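Local coordinates for 3-oxoacyl-[acyl-carrier protein] synthase (Thermus thermophilus, PDB 1UB7) that catalyses, as beta-ketoacyl-ACP synthase III, the condensation of an acyl primer, probably acetyl-CoA, with malonyl-ACP in fatty acid synthesis, at the interface of chains A and B. Sequence-based numbering; all coordinates share one arbitrary frame. Chains: chain A/B, 3-oxoacyl-[acyl-carrier protein] synthase.

The four contacts follow one another across the homodimer interface in the order contact 2, contact 1, contact 3, contact 4. Centre-to-centre C-alpha separations of about 14, 13 and 16 Å between neighbours, against about 28 Å from contact 2 to contact 4, support this order. B:Tyr104 joins contacts 1 and 2, and A:Leu107 joins contacts 1 and 3, both from strand 102-107. Contacts 3 and 4 use the Asp83 and Val193 loops with the chains exchanged, though with a shifted hydrogen-bond partner. Contact 1 lies about 13 Å, centre to residue, from A:His246, a predicted catalytic residue, so the interface probably runs close to the active-site region.

Contact 1: the interface of chains A and B. Residues chain A 106-108, 115, 178-180, 309, 311; chain B 88, 101-104.
Three groups grip the oxygen of water 1, the best-held polar atom here: the A:Thr311 hydroxyl OG1 at 2.6 Å, the B:Asp88 carboxylate OD1 at 2.6 Å and the B:Ala103 carbonyl O at 2.5 Å. The water thus bridges the subunits of this FabH-family, thiolase-like homodimer, close to strand 102-107, whose C-terminal end leads towards the predicted nucleophile Cys110. OG1 and OD1 are themselves 3.9 Å apart, so the water mediates their link; A:Thr311 OG1 lies beside its own backbone N (chi1 -44°). B:Phe102 holds its ring in the crowded position between backbone N and carbonyl carbon (chi1 53°), presenting one face to A:Leu178, whose methyl CD1 sits over the centre, 3.7 Å from the B:Phe102 ring centroid. An alanine here removes the ring and with it the CH-pi contact, and would probably leave the A:Leu178 branch poorly packed. B:Tyr104 takes the same crowded first torsion (chi1 74°). A:Leu106 crosses it at about a right angle and places CD1 over the ring centre, 3.8 Å from the B:Tyr104 centroid. A:Tyr115 comes down from the chain A side beside both rings, with B:Ala103 N and B:Tyr104 CD2 at its edge, in plane. Its phenol OH receives a weak bond from B:Ala103 N (3.4 Å) and makes another weak one to A:Gly179 O (2.9 Å), so neither alone is likely to fix the phenol firmly.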
# COMPACT_ATOMS: atom_id res chain seq x y z
N LEU A 106 1.07 2.23 1.68
CA LEU A 106 1.73 0.95 1.51
C LEU A 106 1.75 0.22 2.87
O LEU A 106 2.32 0.73 3.85
CB LEU A 106 3.14 1.19 0.97
CG LEU A 106 4.05 -0.01 0.65
CD1 LEU A 106 5.09 0.36 -0.42
CD2 LEU A 106 4.73 -0.51 1.94
N LEU A 107 1.12 -0.95 2.95
CA LEU A 107 1.13 -1.72 4.19
C LEU A 107 2.02 -2.95 4.07
O LEU A 107 1.74 -3.86 3.29
CB LEU A 107 -0.29 -2.15 4.57
CG LEU A 107 -1.15 -1.06 5.19
CD1 LEU A 107 -1.17 0.18 4.30
CD2 LEU A 107 -2.52 -1.58 5.39
N ALA A 108 3.12 -2.96 4.83
CA ALA A 108 4.06 -4.07 4.80
C ALA A 108 4.79 -4.19 6.16
O ALA A 108 5.93 -4.62 6.23
CB ALA A 108 5.07 -3.86 3.68
N TYR A 115 10.53 -0.35 1.95
CA TYR A 115 9.75 -0.86 0.83
C TYR A 115 9.34 0.36 -0.02
O TYR A 115 9.48 0.35 -1.24
CB TYR A 115 8.49 -1.56 1.36
CG TYR A 115 8.59 -3.06 1.39
CD1 TYR A 115 9.64 -3.70 2.05
CD2 TYR A 115 7.64 -3.85 0.73
CE1 TYR A 115 9.75 -5.10 2.05
CE2 TYR A 115 7.74 -5.25 0.73
CZ TYR A 115 8.80 -5.86 1.39
OH TYR A 115 8.89 -7.22 1.41
N LEU A 178 14.68 -7.02 -0.42
CA LEU A 178 13.33 -7.00 0.14
C LEU A 178 12.76 -8.40 0.17
O LEU A 178 13.00 -9.20 -0.74
CB LEU A 178 12.41 -6.12 -0.73
CG LEU A 178 12.80 -4.71 -1.16
CD1 LEU A 178 11.75 -4.21 -2.11
CD2 LEU A 178 12.92 -3.76 0.04
N GLY A 179 11.99 -8.71 1.20
CA GLY A 179 11.41 -10.03 1.29
C GLY A 179 10.24 -10.18 2.24
O GLY A 179 9.98 -9.31 3.07
N ALA A 180 9.54 -11.29 2.11
CA ALA A 180 8.39 -11.57 2.95
C ALA A 180 8.23 -13.08 3.17
O ALA A 180 8.77 -13.91 2.43
CB ALA A 180 7.11 -11.01 2.30
N GLY A 309 4.48 -9.75 8.89
CA GLY A 309 4.33 -10.22 7.53
C GLY A 309 4.38 -11.74 7.50
O GLY A 309 3.36 -12.37 7.25
N THR A 311 8.01 -9.72 7.16
CA THR A 311 8.62 -8.88 6.14
C THR A 311 9.98 -8.39 6.63
O THR A 311 10.20 -8.19 7.83
CB THR A 311 7.73 -7.62 5.84
OG1 THR A 311 6.36 -8.01 5.73
CG2 THR A 311 8.16 -6.94 4.52
N ASP B 88 0.25 -8.09 6.10
CA ASP B 88 -0.44 -7.59 4.93
C ASP B 88 -0.93 -8.78 4.12
O ASP B 88 -0.36 -9.87 4.15
CB ASP B 88 0.47 -6.71 4.08
CG ASP B 88 1.78 -7.37 3.74
OD1 ASP B 88 2.62 -7.48 4.65
OD2 ASP B 88 1.96 -7.80 2.58
N ALA B 101 9.44 -13.90 -2.66
CA ALA B 101 9.26 -12.52 -3.07
C ALA B 101 8.88 -11.57 -1.96
O ALA B 101 8.47 -11.99 -0.87
CB ALA B 101 8.18 -12.47 -4.15
N PHE B 102 9.01 -10.28 -2.23
CA PHE B 102 8.60 -9.30 -1.25
C PHE B 102 7.12 -9.01 -1.52
O PHE B 102 6.62 -9.24 -2.65
CB PHE B 102 9.45 -8.01 -1.31
CG PHE B 102 9.55 -7.38 -2.68
CD1 PHE B 102 10.51 -7.80 -3.59
CD2 PHE B 102 8.74 -6.28 -3.00
CE1 PHE B 102 10.68 -7.13 -4.81
CE2 PHE B 102 8.91 -5.60 -4.22
CZ PHE B 102 9.87 -6.03 -5.12
N ALA B 103 6.42 -8.54 -0.50
CA ALA B 103 5.00 -8.30 -0.64
C ALA B 103 4.44 -7.14 0.18
O ALA B 103 4.94 -6.80 1.25
CB ALA B 103 4.26 -9.57 -0.31
N TYR B 104 3.38 -6.52 -0.35
CA TYR B 104 2.71 -5.42 0.32
C TYR B 104 1.32 -5.12 -0.23
O TYR B 104 1.00 -5.41 -1.40
CB TYR B 104 3.60 -4.16 0.29
CG TYR B 104 3.70 -3.42 -1.03
CD1 TYR B 104 2.74 -2.49 -1.41
CD2 TYR B 104 4.79 -3.63 -1.88
CE1 TYR B 104 2.87 -1.76 -2.60
CE2 TYR B 104 4.92 -2.91 -3.07
CZ TYR B 104 3.96 -1.97 -3.42
OH TYR B 104 4.10 -1.24 -4.57
O HOH W 1 4.95 -7.80 3.57

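Contact 2: the interface of chains A and B. Residues chain A 118-119, 121-123, 125-126, 128; chain B 76, 104, 118-119, 122-123, 125-126, 128.
A:Gln119 and B:Tyr104 cross at about a right angle, their amide and ring planes 79° apart. The phenol OH of B:Tyr104 donates to the amide oxygen OE1 of A:Gln119 at 2.7 Å; OE1 lies at the edge of the tyrosine ring, in its plane, whereas the hydroxyl stands above the amide carbonyl plane, off any lone pair. The two copies of Gln119 cross obliquely, amide planes 53° apart, and they do not share one conformation, a local break in the two-fold symmetry. A:Gln119 has an unusual first torsion (chi1 -99°), while B:Gln119 keeps CG anti to its carbonyl carbon; both chains bend at chi2. A:Gln119 NE2 comes within 2.6 Å of B:Gln119 OE1, yet the N-H points away, so no hydrogen bond is assigned. Hydrocarbon flanks this polar pair: A:Leu123 CD2 lies 3.8 Å from the amide carbon CD of B:Gln119, and B:Leu123 crosses A:Gln119 nearly perpendicularly. Small residues let the backbones close in, with B:Ala126 CB 3.6 Å from A:Ala122 CA and the Ala122 methyl CB atoms of A and B 3.9 Å apart. A:His121 directs NE2 within its ring plane to water 2 (2.7 Å), which reaches B:Ala126 O at 2.8 Å; A:Glu125 CG lies over a face of that imidazole. In the fold, helix 112-125 of each subunit packs against its twin about the dimer two-fold, with strand 102-107 bordering the helix pair through B:Tyr104.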
# COMPACT_ATOMS: atom_id res chain seq x y z
N ALA A 118 12.20 1.76 -2.07
CA ALA A 118 12.47 0.93 -3.23
C ALA A 118 11.43 1.24 -4.29
O ALA A 118 11.76 1.44 -5.47
CB ALA A 118 12.42 -0.54 -2.85
N GLN A 119 10.16 1.31 -3.88
CA GLN A 119 9.10 1.63 -4.83
C GLN A 119 9.28 3.02 -5.43
O GLN A 119 9.02 3.24 -6.63
CB GLN A 119 7.73 1.53 -4.16
CG GLN A 119 7.00 0.23 -4.43
CD GLN A 119 6.58 0.05 -5.90
OE1 GLN A 119 6.18 -1.04 -6.30
NE2 GLN A 119 6.64 1.13 -6.71
N HIS A 121 12.13 4.58 -5.77
CA HIS A 121 13.27 4.43 -6.66
C HIS A 121 12.80 3.94 -8.04
O HIS A 121 13.13 4.54 -9.08
CB HIS A 121 14.26 3.42 -6.06
CG HIS A 121 15.35 3.01 -7.00
ND1 HIS A 121 16.41 3.83 -7.32
CD2 HIS A 121 15.54 1.86 -7.70
CE1 HIS A 121 17.20 3.21 -8.18
NE2 HIS A 121 16.69 2.01 -8.43
N ALA A 122 12.02 2.86 -8.05
CA ALA A 122 11.51 2.28 -9.30
C ALA A 122 10.70 3.30 -10.09
O ALA A 122 10.88 3.43 -11.30
CB ALA A 122 10.65 1.08 -8.99
N LEU A 123 9.81 4.01 -9.40
CA LEU A 123 9.00 5.05 -10.03
C LEU A 123 9.87 6.12 -10.70
O LEU A 123 9.62 6.49 -11.85
CB LEU A 123 8.10 5.73 -8.99
CG LEU A 123 7.00 4.91 -8.33
CD1 LEU A 123 6.19 5.82 -7.38
CD2 LEU A 123 6.08 4.31 -9.41
N GLU A 125 13.14 5.89 -11.55
CA GLU A 125 13.93 5.24 -12.57
C GLU A 125 13.14 4.85 -13.81
O GLU A 125 13.68 4.90 -14.92
CB GLU A 125 14.63 4.01 -12.00
CG GLU A 125 15.67 4.33 -10.92
CD GLU A 125 16.74 5.28 -11.42
OE1 GLU A 125 17.30 5.01 -12.50
OE2 GLU A 125 17.03 6.29 -10.73
N ALA A 126 11.87 4.46 -13.64
CA ALA A 126 11.04 4.06 -14.78
C ALA A 126 10.41 5.30 -15.37
O ALA A 126 9.68 5.23 -16.35
CB ALA A 126 9.96 3.07 -14.35
N LEU A 128 8.09 7.19 -14.07
CA LEU A 128 6.66 7.43 -13.82
C LEU A 128 6.49 8.63 -12.89
O LEU A 128 5.42 9.21 -12.82
CB LEU A 128 5.98 6.20 -13.21
CG LEU A 128 5.93 4.92 -14.07
CD1 LEU A 128 5.09 3.89 -13.35
CD2 LEU A 128 5.33 5.21 -15.44
N ILE B 76 1.82 -7.64 -5.04
CA ILE B 76 1.16 -6.40 -4.62
C ILE B 76 -0.35 -6.65 -4.60
O ILE B 76 -0.93 -7.07 -5.60
CB ILE B 76 1.41 -5.22 -5.57
CG1 ILE B 76 2.90 -4.88 -5.65
CG2 ILE B 76 0.60 -4.02 -5.09
CD1 ILE B 76 3.26 -3.92 -6.79
N TYR B 104 3.38 -6.52 -0.35
CA TYR B 104 2.71 -5.42 0.32
C TYR B 104 1.32 -5.12 -0.23
O TYR B 104 1.00 -5.41 -1.40
CB TYR B 104 3.60 -4.16 0.29
CG TYR B 104 3.70 -3.42 -1.03
CD1 TYR B 104 2.74 -2.49 -1.41
CD2 TYR B 104 4.79 -3.63 -1.88
CE1 TYR B 104 2.87 -1.76 -2.60
CE2 TYR B 104 4.92 -2.91 -3.07
CZ TYR B 104 3.96 -1.97 -3.42
OH TYR B 104 4.10 -1.24 -4.57
N ALA B 118 0.86 -0.02 -12.48
CA ALA B 118 1.90 1.00 -12.66
C ALA B 118 3.13 0.79 -11.74
O ALA B 118 4.26 0.86 -12.20
CB ALA B 118 1.30 2.42 -12.44
N GLN B 119 2.92 0.53 -10.44
CA GLN B 119 4.05 0.28 -9.54
C GLN B 119 4.80 -0.97 -10.03
O GLN B 119 6.03 -1.01 -10.02
CB GLN B 119 3.61 -0.02 -8.09
CG GLN B 119 2.73 1.01 -7.47
CD GLN B 119 3.35 2.40 -7.50
OE1 GLN B 119 4.51 2.60 -7.08
NE2 GLN B 119 2.58 3.37 -7.99
N ALA B 122 6.86 -0.39 -12.95
CA ALA B 122 8.06 0.30 -12.47
C ALA B 122 9.09 -0.65 -11.87
O ALA B 122 10.29 -0.52 -12.15
CB ALA B 122 7.66 1.35 -11.44
N LEU B 123 8.64 -1.59 -11.04
CA LEU B 123 9.56 -2.57 -10.43
C LEU B 123 10.24 -3.42 -11.52
O LEU B 123 11.42 -3.78 -11.40
CB LEU B 123 8.81 -3.49 -9.46
CG LEU B 123 8.25 -2.81 -8.20
CD1 LEU B 123 7.35 -3.77 -7.43
CD2 LEU B 123 9.39 -2.34 -7.33
N GLU B 125 10.67 -2.57 -14.93
CA GLU B 125 11.56 -1.71 -15.71
C GLU B 125 12.79 -1.24 -14.95
O GLU B 125 13.86 -1.04 -15.53
CB GLU B 125 10.81 -0.48 -16.21
CG GLU B 125 9.68 -0.79 -17.16
CD GLU B 125 10.15 -1.52 -18.41
OE1 GLU B 125 11.14 -1.04 -19.02
OE2 GLU B 125 9.53 -2.55 -18.77
N ALA B 126 12.63 -1.03 -13.64
CA ALA B 126 13.74 -0.58 -12.83
C ALA B 126 14.64 -1.74 -12.38
O ALA B 126 15.68 -1.52 -11.76
CB ALA B 126 13.23 0.18 -11.62
N LEU B 128 13.94 -4.21 -10.14
CA LEU B 128 13.82 -4.67 -8.75
C LEU B 128 13.00 -5.95 -8.72
O LEU B 128 12.95 -6.64 -7.70
CB LEU B 128 13.13 -3.62 -7.88
CG LEU B 128 13.81 -2.25 -7.82
CD1 LEU B 128 13.14 -1.39 -6.76
CD2 LEU B 128 15.26 -2.43 -7.49
O HOH W 2 17.38 0.03 -10.19

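Contact 3: the interface of chains A and B. Residues chain A 80, 107, 143, 189-193, 203; chain B 82-87.
Backbone pairing forms the first shell of this FabH homodimer contact: the short strand 188-191 of chain A runs antiparallel to residues 84-86 of chain B and receives B:Phe86, which by family analogy is likely to border the partner's active site. A:His190 N donates to B:Phe86 O at 2.9 Å and B:Leu85 N returns a bond to A:His190 O at 3.0 Å, both nearly along the C=O axes; the pairing steps from B:Phe86 to B:Ala84 opposite A:His190 and A:Ala191, so the ladder is irregular at B:Leu85. Beyond it B:Asp83 O is gripped by two amides: A:Cys192 N at 2.8 Å, in the carbonyl plane on a lone pair, and A:Val193 N at 2.9 Å, from above that plane. In the next layer B:Phe86 adopts the crowded first torsion (chi1 51°), which turns its ring towards chain A; A:His190 CB packs 3.6 Å from the ring atom CZ of B:Phe86, and A:Ile143 meets it tip to tip, with CD1 at the ring edge in plane. B:Leu85 lies alongside A:His190, its CD1 3.7 Å from ND1 of the A:His190 imidazole, and packs CB on the A:Asn80 carbonyl. Farther out, B:Pro87, after a cis peptide bond, sits beside A:Tyr189 CB. The A:His190 ring is also steered from within its own chain: CG stands anti to the backbone N (chi1 176°), and ND1 donates to A:Ala191 O at 2.7 Å in a bent bond, the oxygen tilted 30° out of the imidazole plane.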
# COMPACT_ATOMS: atom_id res chain seq x y z
N ASN A 80 0.84 1.37 8.99
CA ASN A 80 0.05 0.18 9.32
C ASN A 80 -1.10 0.62 10.22
O ASN A 80 -1.86 -0.20 10.73
CB ASN A 80 0.93 -0.87 10.00
CG ASN A 80 2.00 -1.43 9.07
OD1 ASN A 80 1.73 -2.27 8.21
ND2 ASN A 80 3.23 -0.96 9.24
N LEU A 107 1.12 -0.95 2.95
CA LEU A 107 1.13 -1.72 4.19
C LEU A 107 2.02 -2.95 4.07
O LEU A 107 1.74 -3.86 3.29
CB LEU A 107 -0.29 -2.15 4.57
CG LEU A 107 -1.15 -1.06 5.19
CD1 LEU A 107 -1.17 0.18 4.30
CD2 LEU A 107 -2.52 -1.58 5.39
N ILE A 143 -3.83 1.56 18.58
CA ILE A 143 -4.25 0.16 18.44
C ILE A 143 -3.55 -0.72 19.47
O ILE A 143 -3.69 -1.94 19.47
CB ILE A 143 -3.92 -0.41 17.03
CG1 ILE A 143 -2.43 -0.24 16.74
CG2 ILE A 143 -4.75 0.30 15.97
CD1 ILE A 143 -1.85 -1.29 15.80
N TYR A 189 0.61 -9.61 14.53
CA TYR A 189 -0.58 -9.16 13.81
C TYR A 189 -1.61 -8.36 14.63
O TYR A 189 -1.49 -8.19 15.85
CB TYR A 189 -1.29 -10.39 13.20
CG TYR A 189 -1.77 -11.40 14.23
CD1 TYR A 189 -2.83 -11.11 15.09
CD2 TYR A 189 -1.12 -12.63 14.38
CE1 TYR A 189 -3.24 -12.01 16.07
CE2 TYR A 189 -1.52 -13.54 15.36
CZ TYR A 189 -2.58 -13.22 16.20
OH TYR A 189 -2.98 -14.10 17.18
N HIS A 190 -2.61 -7.86 13.91
CA HIS A 190 -3.74 -7.11 14.44
C HIS A 190 -4.76 -7.12 13.30
O HIS A 190 -4.60 -6.42 12.29
CB HIS A 190 -3.35 -5.66 14.79
CG HIS A 190 -4.51 -4.82 15.24
ND1 HIS A 190 -5.53 -4.45 14.40
CD2 HIS A 190 -4.82 -4.30 16.46
CE1 HIS A 190 -6.42 -3.74 15.07
NE2 HIS A 190 -6.01 -3.64 16.32
N ALA A 191 -5.80 -7.93 13.46
CA ALA A 191 -6.83 -8.05 12.44
C ALA A 191 -7.40 -6.71 11.99
O ALA A 191 -7.09 -5.65 12.56
CB ALA A 191 -7.95 -8.95 12.95
N CYS A 192 -8.23 -6.77 10.95
CA CYS A 192 -8.90 -5.59 10.41
C CYS A 192 -10.27 -6.00 9.88
O CYS A 192 -11.29 -5.59 10.41
CB CYS A 192 -8.09 -4.95 9.28
SG CYS A 192 -8.89 -3.47 8.58
N VAL A 193 -10.27 -6.83 8.84
CA VAL A 193 -11.52 -7.31 8.24
C VAL A 193 -11.70 -8.82 8.41
O VAL A 193 -12.82 -9.32 8.29
CB VAL A 193 -11.59 -6.91 6.73
CG1 VAL A 193 -12.80 -7.55 6.08
CG2 VAL A 193 -11.66 -5.40 6.59
N MET A 203 -7.52 -14.25 15.28
CA MET A 203 -7.07 -12.92 15.66
C MET A 203 -8.07 -12.22 16.59
O MET A 203 -9.29 -12.35 16.43
CB MET A 203 -6.83 -12.05 14.42
CG MET A 203 -5.66 -12.50 13.52
SD MET A 203 -5.32 -11.37 12.13
CE MET A 203 -6.30 -12.12 10.83
N PRO B 82 -8.42 -5.15 3.74
CA PRO B 82 -7.44 -6.18 4.08
C PRO B 82 -7.87 -6.98 5.32
O PRO B 82 -8.57 -6.44 6.18
CB PRO B 82 -6.16 -5.38 4.32
CG PRO B 82 -6.70 -4.07 4.89
CD PRO B 82 -7.92 -3.79 4.05
N ASP B 83 -7.48 -8.26 5.37
CA ASP B 83 -7.81 -9.14 6.49
C ASP B 83 -7.29 -8.51 7.78
O ASP B 83 -7.95 -8.55 8.82
CB ASP B 83 -7.15 -10.51 6.32
CG ASP B 83 -7.78 -11.36 5.21
OD1 ASP B 83 -8.47 -10.80 4.33
OD2 ASP B 83 -7.57 -12.60 5.20
N ALA B 84 -6.11 -7.91 7.71
CA ALA B 84 -5.50 -7.28 8.87
C ALA B 84 -4.65 -6.07 8.50
O ALA B 84 -4.30 -5.87 7.33
CB ALA B 84 -4.62 -8.32 9.62
N LEU B 85 -4.32 -5.25 9.50
CA LEU B 85 -3.47 -4.08 9.29
C LEU B 85 -2.05 -4.63 9.06
O LEU B 85 -1.21 -4.03 8.36
CB LEU B 85 -3.54 -3.17 10.51
CG LEU B 85 -4.92 -2.52 10.70
CD1 LEU B 85 -4.96 -1.66 11.97
CD2 LEU B 85 -5.24 -1.66 9.47
N PHE B 86 -1.81 -5.80 9.65
CA PHE B 86 -0.57 -6.57 9.55
C PHE B 86 -0.85 -7.93 10.20
O PHE B 86 -1.52 -8.00 11.22
CB PHE B 86 0.63 -5.84 10.21
CG PHE B 86 0.38 -5.38 11.64
CD1 PHE B 86 -0.39 -4.25 11.90
CD2 PHE B 86 0.97 -6.06 12.71
CE1 PHE B 86 -0.58 -3.80 13.22
CE2 PHE B 86 0.79 -5.62 14.03
CZ PHE B 86 0.01 -4.48 14.28
N PRO B 87 -0.39 -9.03 9.58
CA PRO B 87 0.36 -9.10 8.32
C PRO B 87 -0.44 -8.53 7.14
O PRO B 87 -1.67 -8.47 7.20
CB PRO B 87 0.59 -10.59 8.16
CG PRO B 87 -0.70 -11.17 8.69
CD PRO B 87 -0.91 -10.36 9.95

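Contact 4: the interface of chains A and B. Residues chain A 47-49, 51-52, 81-83, 142; chain B 193-196.
The tight part of this loop-to-loop dimer contact centres on B:Val193 and B:Ala194. Both amides bond to A:Asp83 O almost straight: B:Val193 N at 2.8 Å from above the carbonyl plane, B:Ala194 N at 3.0 Å on a lone pair. B:Val193 sets CG1 anti to its backbone N and drives it against A:Lys142 CB at 3.3 Å, tighter than usual carbon packing. The methyl CB of B:Ala194 lies over one face of A:Tyr49, 3.6 Å from the ring centroid, while the ammonium NZ of A:Lys142 stands over the opposite face. B:Arg196 reaches the same ring at its edge, its guanidinium plane turned 87° from it. There NH2 donates to A:Asp47 O at 2.6 Å and forms a salt bridge, also 2.6 Å, with A:Asp52 OD2 on the syn lone pair. The anti lone pair of that oxygen takes A:Tyr49 N (2.5 Å), so one carboxylate both positions the tyrosine loop and receives the arginine. An alanine at this position removes the guanidinium and its salt bridge, and would probably leave the A:Asp47 carbonyl and the A:Tyr49 edge less well held. Contacts slacken around it: NH1 of B:Arg196 stays 4.4 Å from A:Asp83 OD2, and the A:Asp47 carboxylate does not touch the guanidinium. Together the amide pair and the salt bridge tie the 193-196 loop to the neighbouring subunit and support the homodimer.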
# COMPACT_ATOMS: atom_id res chain seq x y z
N ASP A 47 -6.20 14.01 19.85
CA ASP A 47 -6.77 14.16 18.52
C ASP A 47 -5.68 14.30 17.46
O ASP A 47 -5.82 15.06 16.50
CB ASP A 47 -7.67 15.38 18.51
CG ASP A 47 -6.92 16.65 18.86
OD1 ASP A 47 -5.86 16.55 19.52
OD2 ASP A 47 -7.37 17.75 18.48
N GLU A 48 -4.57 13.59 17.65
CA GLU A 48 -3.47 13.64 16.69
C GLU A 48 -3.31 12.25 16.10
O GLU A 48 -2.94 11.32 16.80
CB GLU A 48 -2.19 14.06 17.41
CG GLU A 48 -0.95 14.09 16.53
CD GLU A 48 0.29 14.55 17.29
OE1 GLU A 48 0.46 14.13 18.46
OE2 GLU A 48 1.11 15.31 16.73
N TYR A 49 -3.60 12.11 14.80
CA TYR A 49 -3.50 10.80 14.16
C TYR A 49 -2.36 10.61 13.17
O TYR A 49 -1.57 11.53 12.92
CB TYR A 49 -4.82 10.44 13.50
CG TYR A 49 -5.91 10.30 14.52
CD1 TYR A 49 -6.61 11.41 14.99
CD2 TYR A 49 -6.20 9.05 15.08
CE1 TYR A 49 -7.57 11.29 16.00
CE2 TYR A 49 -7.15 8.92 16.10
CZ TYR A 49 -7.83 10.04 16.55
OH TYR A 49 -8.77 9.91 17.54
N SER A 51 -2.10 10.69 10.01
CA SER A 51 -2.00 11.72 8.98
C SER A 51 -1.34 12.97 9.55
O SER A 51 -0.54 13.63 8.88
CB SER A 51 -3.39 12.05 8.42
OG SER A 51 -4.29 12.38 9.45
N ASP A 52 -1.65 13.28 10.81
CA ASP A 52 -1.05 14.46 11.45
C ASP A 52 0.44 14.26 11.63
O ASP A 52 1.24 15.17 11.40
CB ASP A 52 -1.70 14.72 12.80
CG ASP A 52 -3.19 14.89 12.68
OD1 ASP A 52 -3.63 15.92 12.12
OD2 ASP A 52 -3.91 13.98 13.13
N THR A 81 -1.21 1.93 10.42
CA THR A 81 -2.28 2.50 11.22
C THR A 81 -2.88 3.71 10.51
O THR A 81 -2.96 4.79 11.09
CB THR A 81 -1.80 2.93 12.66
OG1 THR A 81 -0.72 3.86 12.56
CG2 THR A 81 -1.35 1.70 13.47
N PRO A 82 -3.33 3.54 9.25
CA PRO A 82 -3.91 4.68 8.53
C PRO A 82 -5.20 5.19 9.19
O PRO A 82 -5.93 4.43 9.84
CB PRO A 82 -4.15 4.10 7.14
CG PRO A 82 -4.53 2.68 7.45
CD PRO A 82 -3.52 2.29 8.50
N ASP A 83 -5.47 6.48 9.03
CA ASP A 83 -6.68 7.08 9.59
C ASP A 83 -7.92 6.31 9.18
O ASP A 83 -8.78 6.03 10.01
CB ASP A 83 -6.81 8.53 9.14
CG ASP A 83 -5.76 9.42 9.74
OD1 ASP A 83 -4.67 8.92 10.11
OD2 ASP A 83 -6.01 10.64 9.83
N LYS A 142 -2.70 3.98 19.11
CA LYS A 142 -4.14 3.96 18.85
C LYS A 142 -4.71 2.55 18.72
O LYS A 142 -5.92 2.38 18.72
CB LYS A 142 -4.45 4.74 17.57
CG LYS A 142 -3.76 6.09 17.46
CD LYS A 142 -4.36 7.14 18.36
CE LYS A 142 -3.70 8.49 18.12
NZ LYS A 142 -4.41 9.62 18.78
N VAL B 193 -8.60 4.15 12.07
CA VAL B 193 -7.95 4.45 13.34
C VAL B 193 -8.38 5.82 13.87
O VAL B 193 -8.31 6.08 15.08
CB VAL B 193 -6.41 4.40 13.18
CG1 VAL B 193 -5.74 4.71 14.50
CG2 VAL B 193 -5.99 3.02 12.71
N ALA B 194 -8.83 6.69 12.97
CA ALA B 194 -9.27 8.04 13.35
C ALA B 194 -10.78 8.25 13.20
O ALA B 194 -11.42 7.66 12.33
CB ALA B 194 -8.51 9.07 12.52
N PRO B 195 -11.38 9.10 14.07
CA PRO B 195 -12.82 9.37 14.01
C PRO B 195 -13.13 10.62 13.19
O PRO B 195 -14.29 11.00 13.06
CB PRO B 195 -13.18 9.55 15.48
CG PRO B 195 -12.01 10.31 15.98
CD PRO B 195 -10.82 9.58 15.35
N ARG B 196 -12.10 11.25 12.64
CA ARG B 196 -12.29 12.45 11.84
C ARG B 196 -11.24 12.61 10.73
O ARG B 196 -10.10 12.14 10.85
CB ARG B 196 -12.29 13.68 12.75
CG ARG B 196 -11.06 13.81 13.64
CD ARG B 196 -9.81 14.09 12.83
NE ARG B 196 -8.61 14.25 13.64
CZ ARG B 196 -7.39 14.38 13.15
NH1 ARG B 196 -7.19 14.37 11.83
NH2 ARG B 196 -6.36 14.54 13.97